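Local coordinates for gluconate kinase (Lactobacillus acidophilus, PDB 3LL3), which binds ATP and D-xylulose and probably transfers phosphate from ATP to a sugar or sugar acid, as a carbohydrate kinase of the FGGY family, at residues 5-10 and 72-77; 187-192 and 205-210; 376-381 and 473-478. All blocks are in the same frame, centred on the assembly; numbering follows the deposited sequence.

The three contacts follow one another along the chain and do not touch. Contacts 1 and 2 both lie in the N-terminal FGGY domain, with centres about 23 Å apart and nearest atoms about 6 Å apart. Contact 3 joins helix 365-388 to helix 465-485. Its centre is about 39 Å from that of contact 1 and about 38 Å from that of contact 2, on the opposite side of the chain's centre. The side chain of D10 in contact 1 is about 6 Å from ATP and about 8 Å from D-xylulose. The side chain of N379 in contact 3 is about 10 Å from 1-deoxy-D-xylulose-5-phosphate. Neither touches a ligand at these distances. Contact 2 is packing away from the ligand sites.

Contact 1 of 3, residues 5-10 and 72-77; sequences YIIGMD and AAISWS
One face of the W76 indole takes selenomethionine M9 and I74 together. M9 CG sits 3.7 Å above the ring plane and I74 CG2 3.4 Å above it, both offset toward the rim. M9 CG makes a CH-pi contact with the six-membered ring, 18° off the ring normal. M9 CB is closest to W76 CE3, at 3.4 Å. The selenium is farther off and oblique, 5.3 Å from the centroid of that ring, in a Met-aromatic contact. Both CG atoms are anti to their own carbonyl carbons (M9 chi1 -58°). The two side chains run side by side, pointing the same way. An alanine in place of W76 would probably leave M9 CG and I74 CG2 without the flat surface they pack on, opening a gap beside helix 49-65.

The backbones are adjacent parallel strands, at 23° to each other, in the mixed sheet of the N-terminal domain. The fold is the actin-like ATPase type, in which the first strand pairs in parallel with a strand that follows a helix, here 49-65. Bonds alternate along the strands: I7 N to A73 O, S75 N to I7 O, M9 N to S75 O, and S77 N to M9 O at 2.7 Å.

The I6, S75 and D10 side chains share the other side of the sheet, where helix 429-441 packs. S75 OG bonds to A434 O of that helix. The D10 side chain is about 6 Å from the bound ATP, too far to touch it. D10 OD1 receives a weak bond from S77 OG at 3.3 Å, while D10 OD2 has its stronger partner in a salt bridge to K17.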
ATOM      1  N   TYR A   5       1.305   3.057  54.423  1.00 34.54           N
ATOM      2  CA  TYR A   5       1.236   3.213  52.983  1.00 35.31           C
ATOM      3  C   TYR A   5       2.141   2.221  52.266  1.00 31.97           C
ATOM      4  O   TYR A   5       3.060   1.649  52.860  1.00 31.91           O
ATOM      5  CB  TYR A   5       1.643   4.624  52.576  1.00 33.24           C
ATOM      6  CG  TYR A   5       0.759   5.696  53.141  1.00 34.92           C
ATOM      7  CD1 TYR A   5       0.920   6.139  54.453  1.00 39.00           C
ATOM      8  CD2 TYR A   5      -0.217   6.279  52.365  1.00 34.14           C
ATOM      9  CE1 TYR A   5       0.115   7.130  54.974  1.00 40.19           C
ATOM     10  CE2 TYR A   5      -1.034   7.272  52.871  1.00 40.07           C
ATOM     11  CZ  TYR A   5      -0.865   7.695  54.176  1.00 38.34           C
ATOM     12  OH  TYR A   5      -1.680   8.685  54.668  1.00 40.95           O
ATOM     13  N   ILE A   6       1.876   2.051  50.977  1.00 29.94           N
ATOM     14  CA  ILE A   6       2.695   1.208  50.115  1.00 29.54           C
ATOM     15  C   ILE A   6       3.046   1.992  48.866  1.00 28.68           C
ATOM     16  O   ILE A   6       2.187   2.645  48.277  1.00 28.85           O
ATOM     17  CB  ILE A   6       1.934  -0.053  49.702  1.00 28.34           C
ATOM     18  CG1 ILE A   6       1.701  -0.960  50.915  1.00 28.78           C
ATOM     19  CG2 ILE A   6       2.688  -0.788  48.585  1.00 26.75           C
ATOM     20  CD1 ILE A   6       0.712  -2.083  50.636  1.00 29.94           C
ATOM     21  N   ILE A   7       4.304   1.943  48.460  1.00 25.39           N
ATOM     22  CA  ILE A   7       4.699   2.579  47.213  1.00 26.60           C
ATOM     23  C   ILE A   7       4.914   1.518  46.145  1.00 27.61           C
ATOM     24  O   ILE A   7       5.579   0.506  46.382  1.00 27.57           O
ATOM     25  CB  ILE A   7       5.968   3.416  47.372  1.00 26.24           C
ATOM     26  CG1 ILE A   7       5.728   4.564  48.347  1.00 28.79           C
ATOM     27  CG2 ILE A   7       6.421   3.963  46.050  1.00 25.30           C
ATOM     28  CD1 ILE A   7       6.998   5.351  48.650  1.00 29.54           C
ATOM     29  N   GLY A   8       4.315   1.733  44.979  1.00 27.80           N
ATOM     30  CA  GLY A   8       4.564   0.878  43.837  1.00 27.21           C
ATOM     31  C   GLY A   8       5.394   1.652  42.844  1.00 27.52           C
ATOM     32  O   GLY A   8       5.062   2.788  42.508  1.00 30.62           O
HETATM   33  N   MSE A   9       6.488   1.048  42.394  1.00 28.13           N
HETATM   34  CA  MSE A   9       7.417   1.695  41.486  1.00 28.43           C
HETATM   35  C   MSE A   9       7.348   1.013  40.140  1.00 29.10           C
HETATM   36  O   MSE A   9       7.197  -0.199  40.073  1.00 29.51           O
HETATM   37  CB  MSE A   9       8.840   1.563  42.019  1.00 27.05           C
HETATM   38  CG  MSE A   9       9.035   2.158  43.411  1.00 31.92           C
HETATM   39 SE   MSE A   9       8.977   4.109  43.341  1.00 43.49          SE
HETATM   40  CE  MSE A   9      10.649   4.471  42.371  1.00 32.57           C
ATOM     41  N   ASP A  10       7.493   1.790  39.075  1.00 28.34           N
ATOM     42  CA  ASP A  10       7.462   1.264  37.727  1.00 29.88           C
ATOM     43  C   ASP A  10       8.689   1.774  36.980  1.00 31.91           C
ATOM     44  O   ASP A  10       8.728   2.924  36.547  1.00 31.14           O
ATOM     45  CB  ASP A  10       6.199   1.750  37.040  1.00 35.40           C
ATOM     46  CG  ASP A  10       6.078   1.254  35.616  1.00 41.25           C
ATOM     47  OD1 ASP A  10       6.205   0.025  35.398  1.00 42.38           O
ATOM     48  OD2 ASP A  10       5.823   2.099  34.721  1.00 47.37           O
ATOM     49  N   ALA A  72       5.068   1.026  54.634  1.00 29.62           N
ATOM     50  CA  ALA A  72       5.182  -0.373  55.030  1.00 27.89           C
ATOM     51  C   ALA A  72       5.989  -1.195  54.026  1.00 29.46           C
ATOM     52  O   ALA A  72       6.671  -2.149  54.394  1.00 31.08           O
ATOM     53  CB  ALA A  72       3.800  -0.980  55.242  1.00 28.90           C
ATOM     54  N   ALA A  73       5.927  -0.823  52.752  1.00 27.69           N
ATOM     55  CA  ALA A  73       6.620  -1.600  51.743  1.00 26.44           C
ATOM     56  C   ALA A  73       6.790  -0.802  50.460  1.00 27.55           C
ATOM     57  O   ALA A  73       5.983   0.077  50.162  1.00 26.78           O
ATOM     58  CB  ALA A  73       5.874  -2.894  51.486  1.00 27.59           C
ATOM     59  N   ILE A  74       7.863  -1.090  49.726  1.00 24.16           N
ATOM     60  CA  ILE A  74       8.075  -0.534  48.398  1.00 24.31           C
ATOM     61  C   ILE A  74       8.211  -1.716  47.435  1.00 26.04           C
ATOM     62  O   ILE A  74       9.095  -2.561  47.600  1.00 25.95           O
ATOM     63  CB  ILE A  74       9.335   0.326  48.344  1.00 25.04           C
ATOM     64  CG1 ILE A  74       9.250   1.453  49.373  1.00 25.74           C
ATOM     65  CG2 ILE A  74       9.552   0.904  46.959  1.00 23.53           C
ATOM     66  CD1 ILE A  74      10.573   2.187  49.539  1.00 28.90           C
ATOM     67  N   SER A  75       7.321  -1.778  46.446  1.00 26.25           N
ATOM     68  CA  SER A  75       7.299  -2.884  45.502  1.00 23.58           C
ATOM     69  C   SER A  75       7.627  -2.401  44.087  1.00 27.11           C
ATOM     70  O   SER A  75       7.497  -1.208  43.774  1.00 24.96           O
ATOM     71  CB  SER A  75       5.932  -3.571  45.545  1.00 23.82           C
ATOM     72  OG  SER A  75       5.948  -4.784  44.811  1.00 24.98           O
ATOM     73  N   TRP A  76       8.022  -3.336  43.225  1.00 25.31           N
ATOM     74  CA  TRP A  76       8.679  -2.975  41.972  1.00 26.40           C
ATOM     75  C   TRP A  76       8.067  -3.629  40.748  1.00 27.72           C
ATOM     76  O   TRP A  76       7.809  -4.833  40.741  1.00 28.35           O
ATOM     77  CB  TRP A  76      10.181  -3.297  42.060  1.00 25.92           C
ATOM     78  CG  TRP A  76      10.823  -2.623  43.214  1.00 24.07           C
ATOM     79  CD1 TRP A  76      10.915  -3.094  44.493  1.00 26.31           C
ATOM     80  CD2 TRP A  76      11.445  -1.334  43.213  1.00 24.31           C
ATOM     81  NE1 TRP A  76      11.561  -2.173  45.291  1.00 26.59           N
ATOM     82  CE2 TRP A  76      11.904  -1.089  44.523  1.00 25.51           C
ATOM     83  CE3 TRP A  76      11.672  -0.367  42.226  1.00 26.99           C
ATOM     84  CZ2 TRP A  76      12.564   0.085  44.872  1.00 23.88           C
ATOM     85  CZ3 TRP A  76      12.327   0.797  42.574  1.00 25.98           C
ATOM     86  CH2 TRP A  76      12.759   1.015  43.891  1.00 25.33           C
ATOM     87  N   SER A  77       7.806  -2.806  39.733  1.00 27.06           N
ATOM     88  CA  SER A  77       7.489  -3.255  38.389  1.00 26.21           C
ATOM     89  C   SER A  77       8.611  -2.702  37.508  1.00 30.48           C
ATOM     90  O   SER A  77       9.087  -1.586  37.736  1.00 31.97           O
ATOM     91  CB  SER A  77       6.138  -2.706  37.945  1.00 27.79           C
ATOM     92  OG  SER A  77       5.899  -3.009  36.585  1.00 31.35           O
TER

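Contact 2 of 3, residues 187-192 and 205-210; sequences LTWDQE and PKIAQP
W189 and I207 bring together two short segments that share no backbone bond. Residues 187-190 are loop and lead into helix 191-197. On the other segment, residues 206-208 form a short strand. The nearest CA atoms are those of T188 and I207, 7.6 Å apart. L187 has a left-handed backbone conformation (phi 57°), which turns the chain just ahead of T188 and W189.

The I207 side chain carries the contact. Its CG1 is anti to the carbonyl carbon (chi1 -53°), and an extended chi2 of 168° carries CD1 over one face of the W189 indole. CD1 stands 3.7 Å above the ring plane, offset toward the rim, and lies 3.9 Å from the centroid of the six-membered ring. That is a CH-pi contact. CG1 follows behind, 3.8 Å from W189 CZ2. The same CD1 also packs against T188 CA and L187 O, more loosely.

P205 meets the indole at its edge instead. Its carbonyl oxygen lies in the ring plane, 3.7 Å from W189 CZ2. At 3.8 Å from W189 NE1 it is too far for a direct bond. A water in the ring plane bridges the two. It accepts a bond from NE1 at 3.0 Å and is hydrogen-bonded to P205 O at 2.9 Å. This link is likely to restrain rotation of the ring.

Beyond W189, D190 is the N-cap of helix 191-197, with OD2 bonded to L193 N. D190 OD1 and E192 OE1 both form salt bridges to K123. The arrangement is ordinary packing within the N-terminal domain. An N-capped helix start is joined, mainly through W189, to P205 and to strand 206-208, which pairs with 170-172 in a small parallel sheet.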
ATOM      1  N   LEU A 187      12.519 -24.126  35.833  1.00 28.61           N
ATOM      2  CA  LEU A 187      12.468 -22.786  36.419  1.00 26.81           C
ATOM      3  C   LEU A 187      13.755 -22.439  37.179  1.00 31.22           C
ATOM      4  O   LEU A 187      13.739 -21.694  38.159  1.00 29.66           O
ATOM      5  CB  LEU A 187      11.230 -22.598  37.306  1.00 29.68           C
ATOM      6  CG  LEU A 187       9.907 -22.877  36.584  1.00 32.40           C
ATOM      7  CD1 LEU A 187       8.709 -22.449  37.402  1.00 31.08           C
ATOM      8  CD2 LEU A 187       9.890 -22.205  35.198  1.00 28.30           C
ATOM      9  N   THR A 188      14.873 -22.989  36.721  1.00 30.78           N
ATOM     10  CA  THR A 188      16.164 -22.425  37.088  1.00 31.16           C
ATOM     11  C   THR A 188      16.982 -22.260  35.802  1.00 29.12           C
ATOM     12  O   THR A 188      16.498 -22.602  34.727  1.00 29.04           O
ATOM     13  CB  THR A 188      16.888 -23.279  38.140  1.00 34.41           C
ATOM     14  OG1 THR A 188      18.062 -22.578  38.597  1.00 38.13           O
ATOM     15  CG2 THR A 188      17.244 -24.637  37.566  1.00 30.23           C
ATOM     16  N   TRP A 189      18.187 -21.707  35.896  1.00 28.22           N
ATOM     17  CA  TRP A 189      19.006 -21.476  34.704  1.00 29.40           C
ATOM     18  C   TRP A 189      19.229 -22.776  33.946  1.00 29.29           C
ATOM     19  O   TRP A 189      19.411 -23.820  34.559  1.00 29.58           O
ATOM     20  CB  TRP A 189      20.357 -20.860  35.080  1.00 28.36           C
ATOM     21  CG  TRP A 189      20.235 -19.654  35.961  1.00 29.74           C
ATOM     22  CD1 TRP A 189      20.791 -19.474  37.207  1.00 30.91           C
ATOM     23  CD2 TRP A 189      19.490 -18.461  35.679  1.00 29.57           C
ATOM     24  NE1 TRP A 189      20.437 -18.236  37.702  1.00 30.95           N
ATOM     25  CE2 TRP A 189      19.643 -17.598  36.787  1.00 29.26           C
ATOM     26  CE3 TRP A 189      18.734 -18.031  34.591  1.00 26.86           C
ATOM     27  CZ2 TRP A 189      19.062 -16.335  36.828  1.00 29.49           C
ATOM     28  CZ3 TRP A 189      18.140 -16.777  34.642  1.00 29.20           C
ATOM     29  CH2 TRP A 189      18.312 -15.944  35.746  1.00 29.15           C
ATOM     30  N   ASP A 190      19.177 -22.710  32.616  1.00 27.29           N
ATOM     31  CA  ASP A 190      19.418 -23.871  31.763  1.00 29.54           C
ATOM     32  C   ASP A 190      20.933 -24.150  31.715  1.00 30.54           C
ATOM     33  O   ASP A 190      21.700 -23.311  31.228  1.00 28.49           O
ATOM     34  CB  ASP A 190      18.874 -23.601  30.358  1.00 28.03           C
ATOM     35  CG  ASP A 190      18.902 -24.826  29.473  1.00 31.36           C
ATOM     36  OD1 ASP A 190      17.863 -25.500  29.370  1.00 31.58           O
ATOM     37  OD2 ASP A 190      19.972 -25.135  28.893  1.00 34.99           O
ATOM     38  N   GLN A 191      21.365 -25.296  32.245  1.00 30.12           N
ATOM     39  CA  GLN A 191      22.807 -25.587  32.335  1.00 30.86           C
ATOM     40  C   GLN A 191      23.526 -25.598  30.988  1.00 31.67           C
ATOM     41  O   GLN A 191      24.641 -25.081  30.856  1.00 32.35           O
ATOM     42  CB  GLN A 191      23.082 -26.910  33.044  1.00 32.83           C
ATOM     43  CG  GLN A 191      24.592 -27.110  33.321  1.00 33.87           C
ATOM     44  CD  GLN A 191      25.125 -26.092  34.318  1.00 35.41           C
ATOM     45  OE1 GLN A 191      26.052 -25.335  34.026  1.00 35.93           O
ATOM     46  NE2 GLN A 191      24.520 -26.053  35.495  1.00 35.88           N
ATOM     47  N   GLU A 192      22.897 -26.225  30.003  1.00 31.27           N
ATOM     48  CA  GLU A 192      23.400 -26.234  28.639  1.00 32.40           C
ATOM     49  C   GLU A 192      23.629 -24.816  28.099  1.00 31.34           C
ATOM     50  O   GLU A 192      24.665 -24.529  27.503  1.00 28.83           O
ATOM     51  CB  GLU A 192      22.428 -27.010  27.751  1.00 33.67           C
ATOM     52  CG  GLU A 192      22.922 -27.285  26.365  1.00 40.70           C
ATOM     53  CD  GLU A 192      21.990 -28.212  25.580  1.00 44.13           C
ATOM     54  OE1 GLU A 192      21.016 -28.747  26.171  1.00 41.70           O
ATOM     55  OE2 GLU A 192      22.251 -28.408  24.373  1.00 46.11           O
ATOM     56  N   PRO A 205      21.938 -13.338  39.394  1.00 31.99           N
ATOM     57  CA  PRO A 205      21.223 -13.204  40.668  1.00 28.17           C
ATOM     58  C   PRO A 205      20.571 -14.526  41.046  1.00 28.37           C
ATOM     59  O   PRO A 205      20.278 -15.326  40.166  1.00 29.18           O
ATOM     60  CB  PRO A 205      20.124 -12.178  40.344  1.00 30.38           C
ATOM     61  CG  PRO A 205      20.555 -11.506  39.059  1.00 30.83           C
ATOM     62  CD  PRO A 205      21.338 -12.534  38.315  1.00 29.74           C
ATOM     63  N   LYS A 206      20.328 -14.752  42.332  1.00 29.62           N
ATOM     64  CA  LYS A 206      19.474 -15.859  42.739  1.00 31.72           C
ATOM     65  C   LYS A 206      18.022 -15.554  42.363  1.00 27.23           C
ATOM     66  O   LYS A 206      17.634 -14.391  42.278  1.00 27.50           O
ATOM     67  CB  LYS A 206      19.591 -16.100  44.245  1.00 32.74           C
ATOM     68  CG  LYS A 206      20.831 -16.899  44.616  1.00 40.49           C
ATOM     69  CD  LYS A 206      21.127 -16.833  46.107  1.00 47.76           C
ATOM     70  CE  LYS A 206      22.133 -17.910  46.514  1.00 51.11           C
ATOM     71  NZ  LYS A 206      21.520 -19.271  46.443  1.00 54.04           N
ATOM     72  N   ILE A 207      17.232 -16.600  42.140  1.00 27.91           N
ATOM     73  CA  ILE A 207      15.835 -16.445  41.726  1.00 28.96           C
ATOM     74  C   ILE A 207      14.891 -16.680  42.906  1.00 27.20           C
ATOM     75  O   ILE A 207      15.003 -17.690  43.601  1.00 28.83           O
ATOM     76  CB  ILE A 207      15.478 -17.430  40.589  1.00 29.44           C
ATOM     77  CG1 ILE A 207      16.481 -17.304  39.450  1.00 30.18           C
ATOM     78  CG2 ILE A 207      14.061 -17.149  40.065  1.00 29.73           C
ATOM     79  CD1 ILE A 207      16.402 -18.422  38.422  1.00 31.18           C
ATOM     80  N   ALA A 208      13.983 -15.740  43.149  1.00 26.26           N
ATOM     81  CA  ALA A 208      12.950 -15.929  44.161  1.00 30.18           C
ATOM     82  C   ALA A 208      11.575 -15.544  43.614  1.00 28.15           C
ATOM     83  O   ALA A 208      11.469 -15.078  42.475  1.00 25.90           O
ATOM     84  CB  ALA A 208      13.265 -15.117  45.409  1.00 29.11           C
ATOM     85  N   GLN A 209      10.537 -15.734  44.432  1.00 29.44           N
ATOM     86  CA  GLN A 209       9.164 -15.310  44.079  1.00 28.87           C
ATOM     87  C   GLN A 209       9.018 -13.794  44.163  1.00 29.15           C
ATOM     88  O   GLN A 209       9.700 -13.141  44.965  1.00 28.20           O
ATOM     89  CB  GLN A 209       8.121 -15.896  45.037  1.00 32.35           C
ATOM     90  CG  GLN A 209       8.246 -17.367  45.374  1.00 40.19           C
ATOM     91  CD  GLN A 209       7.502 -17.697  46.665  1.00 48.73           C
ATOM     92  OE1 GLN A 209       6.433 -17.135  46.941  1.00 50.13           O
ATOM     93  NE2 GLN A 209       8.069 -18.591  47.471  1.00 50.08           N
ATOM     94  N   PRO A 210       8.109 -13.226  43.347  1.00 28.20           N
ATOM     95  CA  PRO A 210       7.808 -11.785  43.329  1.00 26.78           C
ATOM     96  C   PRO A 210       7.449 -11.206  44.691  1.00 25.49           C
ATOM     97  O   PRO A 210       7.705 -10.025  44.909  1.00 23.95           O
ATOM     98  CB  PRO A 210       6.607 -11.685  42.380  1.00 22.87           C
ATOM     99  CG  PRO A 210       6.842 -12.807  41.400  1.00 25.52           C
ATOM    100  CD  PRO A 210       7.451 -13.938  42.233  1.00 25.37           C
TER
HETATM  101  O   HOH W   1      22.051 -17.649  40.179  1.00 33.77           O

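Contact 3 of 3, residues 376-381 and 473-478; sequences IIFNLY and KLFPLY
F378 and F475 mark the place where the helix segments 376-381 and 473-478 cross, nearly perpendicular at 85°, with segment axes 11.0 Å apart. That wide spacing is filled by rings. F378 meets both Y478 and F475. Its CB lies over one face of the Y478 ring, 3.7 Å from the centroid, in a CH-pi contact, while the two rings themselves meet obliquely. Against F475 the planes are near parallel but slid apart, so overlap is slight and the closest touch is F378 CD1 to F475 CD1 at 3.5 Å. The F378 edge at CE2 is met in plane by L474 CD2, 3.9 Å away.

Y381 CG is anti to the backbone N (chi1 177°). The ring turns its edge to the face of F475, a T-shaped pair with centroids 4.9 Å apart and planes at 68°. Y381 CD2 sits over the centre of that face. Y381 also meets F417 edge-to-face. Y478 OH touches N379 CB at 3.4 Å.

P476 kinks the second helix, and its neighbour L477 packs on F492 of the second subunit. F378, Y381, F475 and Y478 form an aromatic cluster that joins helix 365-388 of the C-terminal FGGY domain to helix 465-485. No hydrogen bond or salt bridge crosses between the segments. The packing between them is mostly aromatic and aliphatic, so the fit probably depends on ring shape and orientation.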
ATOM      1  N   ILE A 376      -4.132  -1.541  12.281  1.00 20.87           N
ATOM      2  CA  ILE A 376      -3.477  -1.566  13.577  1.00 21.74           C
ATOM      3  C   ILE A 376      -4.123  -2.658  14.440  1.00 22.23           C
ATOM      4  O   ILE A 376      -3.437  -3.500  15.003  1.00 21.67           O
ATOM      5  CB  ILE A 376      -3.548  -0.195  14.270  1.00 23.27           C
ATOM      6  CG1 ILE A 376      -2.519   0.755  13.658  1.00 22.86           C
ATOM      7  CG2 ILE A 376      -3.263  -0.327  15.771  1.00 22.00           C
ATOM      8  CD1 ILE A 376      -2.736   2.200  14.008  1.00 21.38           C
ATOM      9  N   ILE A 377      -5.448  -2.676  14.471  1.00 20.64           N
ATOM     10  CA  ILE A 377      -6.199  -3.639  15.284  1.00 22.38           C
ATOM     11  C   ILE A 377      -6.122  -5.059  14.725  1.00 22.72           C
ATOM     12  O   ILE A 377      -6.043  -6.026  15.486  1.00 21.89           O
ATOM     13  CB  ILE A 377      -7.686  -3.206  15.385  1.00 19.47           C
ATOM     14  CG1 ILE A 377      -7.777  -1.823  16.028  1.00 21.07           C
ATOM     15  CG2 ILE A 377      -8.508  -4.225  16.195  1.00 20.81           C
ATOM     16  CD1 ILE A 377      -9.238  -1.321  16.173  1.00 21.33           C
ATOM     17  N   PHE A 378      -6.187  -5.187  13.396  1.00 20.27           N
ATOM     18  CA  PHE A 378      -6.045  -6.489  12.747  1.00 20.23           C
ATOM     19  C   PHE A 378      -4.696  -7.132  13.130  1.00 22.59           C
ATOM     20  O   PHE A 378      -4.602  -8.333  13.377  1.00 21.94           O
ATOM     21  CB  PHE A 378      -6.120  -6.360  11.214  1.00 21.66           C
ATOM     22  CG  PHE A 378      -7.519  -6.442  10.637  1.00 22.69           C
ATOM     23  CD1 PHE A 378      -8.445  -7.350  11.134  1.00 22.02           C
ATOM     24  CD2 PHE A 378      -7.874  -5.645   9.556  1.00 21.68           C
ATOM     25  CE1 PHE A 378      -9.711  -7.445  10.585  1.00 23.98           C
ATOM     26  CE2 PHE A 378      -9.138  -5.736   8.989  1.00 25.49           C
ATOM     27  CZ  PHE A 378     -10.060  -6.637   9.501  1.00 27.01           C
ATOM     28  N   ASN A 379      -3.647  -6.320  13.159  1.00 20.85           N
ATOM     29  CA  ASN A 379      -2.308  -6.813  13.476  1.00 21.58           C
ATOM     30  C   ASN A 379      -2.303  -7.395  14.905  1.00 21.56           C
ATOM     31  O   ASN A 379      -1.782  -8.480  15.146  1.00 19.62           O
ATOM     32  CB  ASN A 379      -1.313  -5.658  13.337  1.00 21.46           C
ATOM     33  CG  ASN A 379       0.129  -6.067  13.606  1.00 21.53           C
ATOM     34  OD1 ASN A 379       0.857  -5.351  14.301  1.00 23.01           O
ATOM     35  ND2 ASN A 379       0.552  -7.192  13.050  1.00 19.03           N
ATOM     36  N   LEU A 380      -2.914  -6.660  15.827  1.00 19.74           N
ATOM     37  CA  LEU A 380      -3.075  -7.108  17.210  1.00 24.38           C
ATOM     38  C   LEU A 380      -3.923  -8.372  17.299  1.00 24.02           C
ATOM     39  O   LEU A 380      -3.676  -9.237  18.138  1.00 25.20           O
ATOM     40  CB  LEU A 380      -3.702  -5.996  18.061  1.00 22.72           C
ATOM     41  CG  LEU A 380      -2.788  -4.807  18.392  1.00 24.39           C
ATOM     42  CD1 LEU A 380      -3.612  -3.549  18.714  1.00 25.55           C
ATOM     43  CD2 LEU A 380      -1.818  -5.125  19.507  1.00 22.75           C
ATOM     44  N   TYR A 381      -4.940  -8.473  16.450  1.00 22.59           N
ATOM     45  CA  TYR A 381      -5.797  -9.649  16.467  1.00 23.20           C
ATOM     46  C   TYR A 381      -5.056 -10.834  15.890  1.00 25.19           C
ATOM     47  O   TYR A 381      -5.291 -11.977  16.277  1.00 24.77           O
ATOM     48  CB  TYR A 381      -7.074  -9.390  15.681  1.00 24.44           C
ATOM     49  CG  TYR A 381      -7.996 -10.578  15.588  1.00 25.91           C
ATOM     50  CD1 TYR A 381      -8.611 -11.106  16.725  1.00 25.77           C
ATOM     51  CD2 TYR A 381      -8.268 -11.160  14.370  1.00 24.63           C
ATOM     52  CE1 TYR A 381      -9.470 -12.192  16.629  1.00 27.88           C
ATOM     53  CE2 TYR A 381      -9.121 -12.234  14.260  1.00 28.67           C
ATOM     54  CZ  TYR A 381      -9.727 -12.749  15.387  1.00 31.19           C
ATOM     55  OH  TYR A 381     -10.593 -13.817  15.254  1.00 33.27           O
ATOM     56  N   LYS A 473     -15.092 -11.671   7.668  1.00 29.63           N
ATOM     57  CA  LYS A 473     -14.864 -11.948   6.268  1.00 29.91           C
ATOM     58  C   LYS A 473     -13.628 -11.209   5.749  1.00 32.35           C
ATOM     59  O   LYS A 473     -12.927 -11.697   4.863  1.00 32.66           O
ATOM     60  CB  LYS A 473     -16.112 -11.625   5.427  1.00 34.54           C
ATOM     61  CG  LYS A 473     -15.859 -11.708   3.932  1.00 41.91           C
ATOM     62  CD  LYS A 473     -17.145 -11.655   3.104  1.00 50.82           C
ATOM     63  CE  LYS A 473     -16.895 -12.124   1.669  1.00 54.62           C
ATOM     64  NZ  LYS A 473     -18.169 -12.339   0.936  1.00 59.28           N
ATOM     65  N   LEU A 474     -13.339 -10.047   6.323  1.00 30.52           N
ATOM     66  CA  LEU A 474     -12.227  -9.229   5.840  1.00 28.61           C
ATOM     67  C   LEU A 474     -10.852  -9.643   6.389  1.00 29.78           C
ATOM     68  O   LEU A 474      -9.834  -9.437   5.723  1.00 26.89           O
ATOM     69  CB  LEU A 474     -12.485  -7.751   6.123  1.00 28.34           C
ATOM     70  CG  LEU A 474     -11.377  -6.783   5.696  1.00 28.69           C
ATOM     71  CD1 LEU A 474     -11.157  -6.840   4.172  1.00 26.94           C
ATOM     72  CD2 LEU A 474     -11.742  -5.369   6.159  1.00 28.93           C
ATOM     73  N   PHE A 475     -10.814 -10.224   7.591  1.00 27.16           N
ATOM     74  CA  PHE A 475      -9.542 -10.666   8.166  1.00 27.64           C
ATOM     75  C   PHE A 475      -8.749 -11.648   7.284  1.00 28.97           C
ATOM     76  O   PHE A 475      -7.519 -11.541   7.178  1.00 26.27           O
ATOM     77  CB  PHE A 475      -9.724 -11.231   9.595  1.00 27.80           C
ATOM     78  CG  PHE A 475      -8.419 -11.566  10.290  1.00 29.08           C
ATOM     79  CD1 PHE A 475      -7.413 -10.610  10.419  1.00 26.73           C
ATOM     80  CD2 PHE A 475      -8.202 -12.831  10.821  1.00 29.99           C
ATOM     81  CE1 PHE A 475      -6.200 -10.912  11.057  1.00 26.83           C
ATOM     82  CE2 PHE A 475      -7.000 -13.145  11.453  1.00 30.06           C
ATOM     83  CZ  PHE A 475      -5.994 -12.179  11.571  1.00 28.76           C
ATOM     84  N   PRO A 476      -9.436 -12.617   6.661  1.00 28.84           N
ATOM     85  CA  PRO A 476      -8.684 -13.511   5.772  1.00 28.82           C
ATOM     86  C   PRO A 476      -8.004 -12.753   4.626  1.00 28.81           C
ATOM     87  O   PRO A 476      -6.924 -13.144   4.214  1.00 30.23           O
ATOM     88  CB  PRO A 476      -9.773 -14.443   5.218  1.00 28.33           C
ATOM     89  CG  PRO A 476     -10.786 -14.510   6.338  1.00 30.21           C
ATOM     90  CD  PRO A 476     -10.816 -13.093   6.892  1.00 29.62           C
ATOM     91  N   LEU A 477      -8.628 -11.702   4.110  1.00 27.46           N
ATOM     92  CA  LEU A 477      -7.999 -10.904   3.057  1.00 26.46           C
ATOM     93  C   LEU A 477      -6.768 -10.169   3.608  1.00 27.58           C
ATOM     94  O   LEU A 477      -5.746 -10.081   2.936  1.00 27.28           O
ATOM     95  CB  LEU A 477      -8.993  -9.903   2.467  1.00 27.20           C
ATOM     96  CG  LEU A 477      -8.457  -8.908   1.432  1.00 28.82           C
ATOM     97  CD1 LEU A 477      -7.830  -9.625   0.256  1.00 29.83           C
ATOM     98  CD2 LEU A 477      -9.577  -7.978   0.972  1.00 29.16           C
ATOM     99  N   TYR A 478      -6.869  -9.649   4.833  1.00 26.26           N
ATOM    100  CA  TYR A 478      -5.725  -9.011   5.487  1.00 22.92           C
ATOM    101  C   TYR A 478      -4.547  -9.991   5.538  1.00 23.85           C
ATOM    102  O   TYR A 478      -3.416  -9.621   5.241  1.00 22.83           O
ATOM    103  CB  TYR A 478      -6.109  -8.573   6.902  1.00 23.28           C
ATOM    104  CG  TYR A 478      -4.967  -8.057   7.762  1.00 21.05           C
ATOM    105  CD1 TYR A 478      -4.693  -6.691   7.855  1.00 20.48           C
ATOM    106  CD2 TYR A 478      -4.157  -8.939   8.468  1.00 21.71           C
ATOM    107  CE1 TYR A 478      -3.648  -6.218   8.650  1.00 23.53           C
ATOM    108  CE2 TYR A 478      -3.109  -8.480   9.255  1.00 22.44           C
ATOM    109  CZ  TYR A 478      -2.853  -7.127   9.343  1.00 20.43           C
ATOM    110  OH  TYR A 478      -1.803  -6.714  10.120  1.00 21.22           O
TER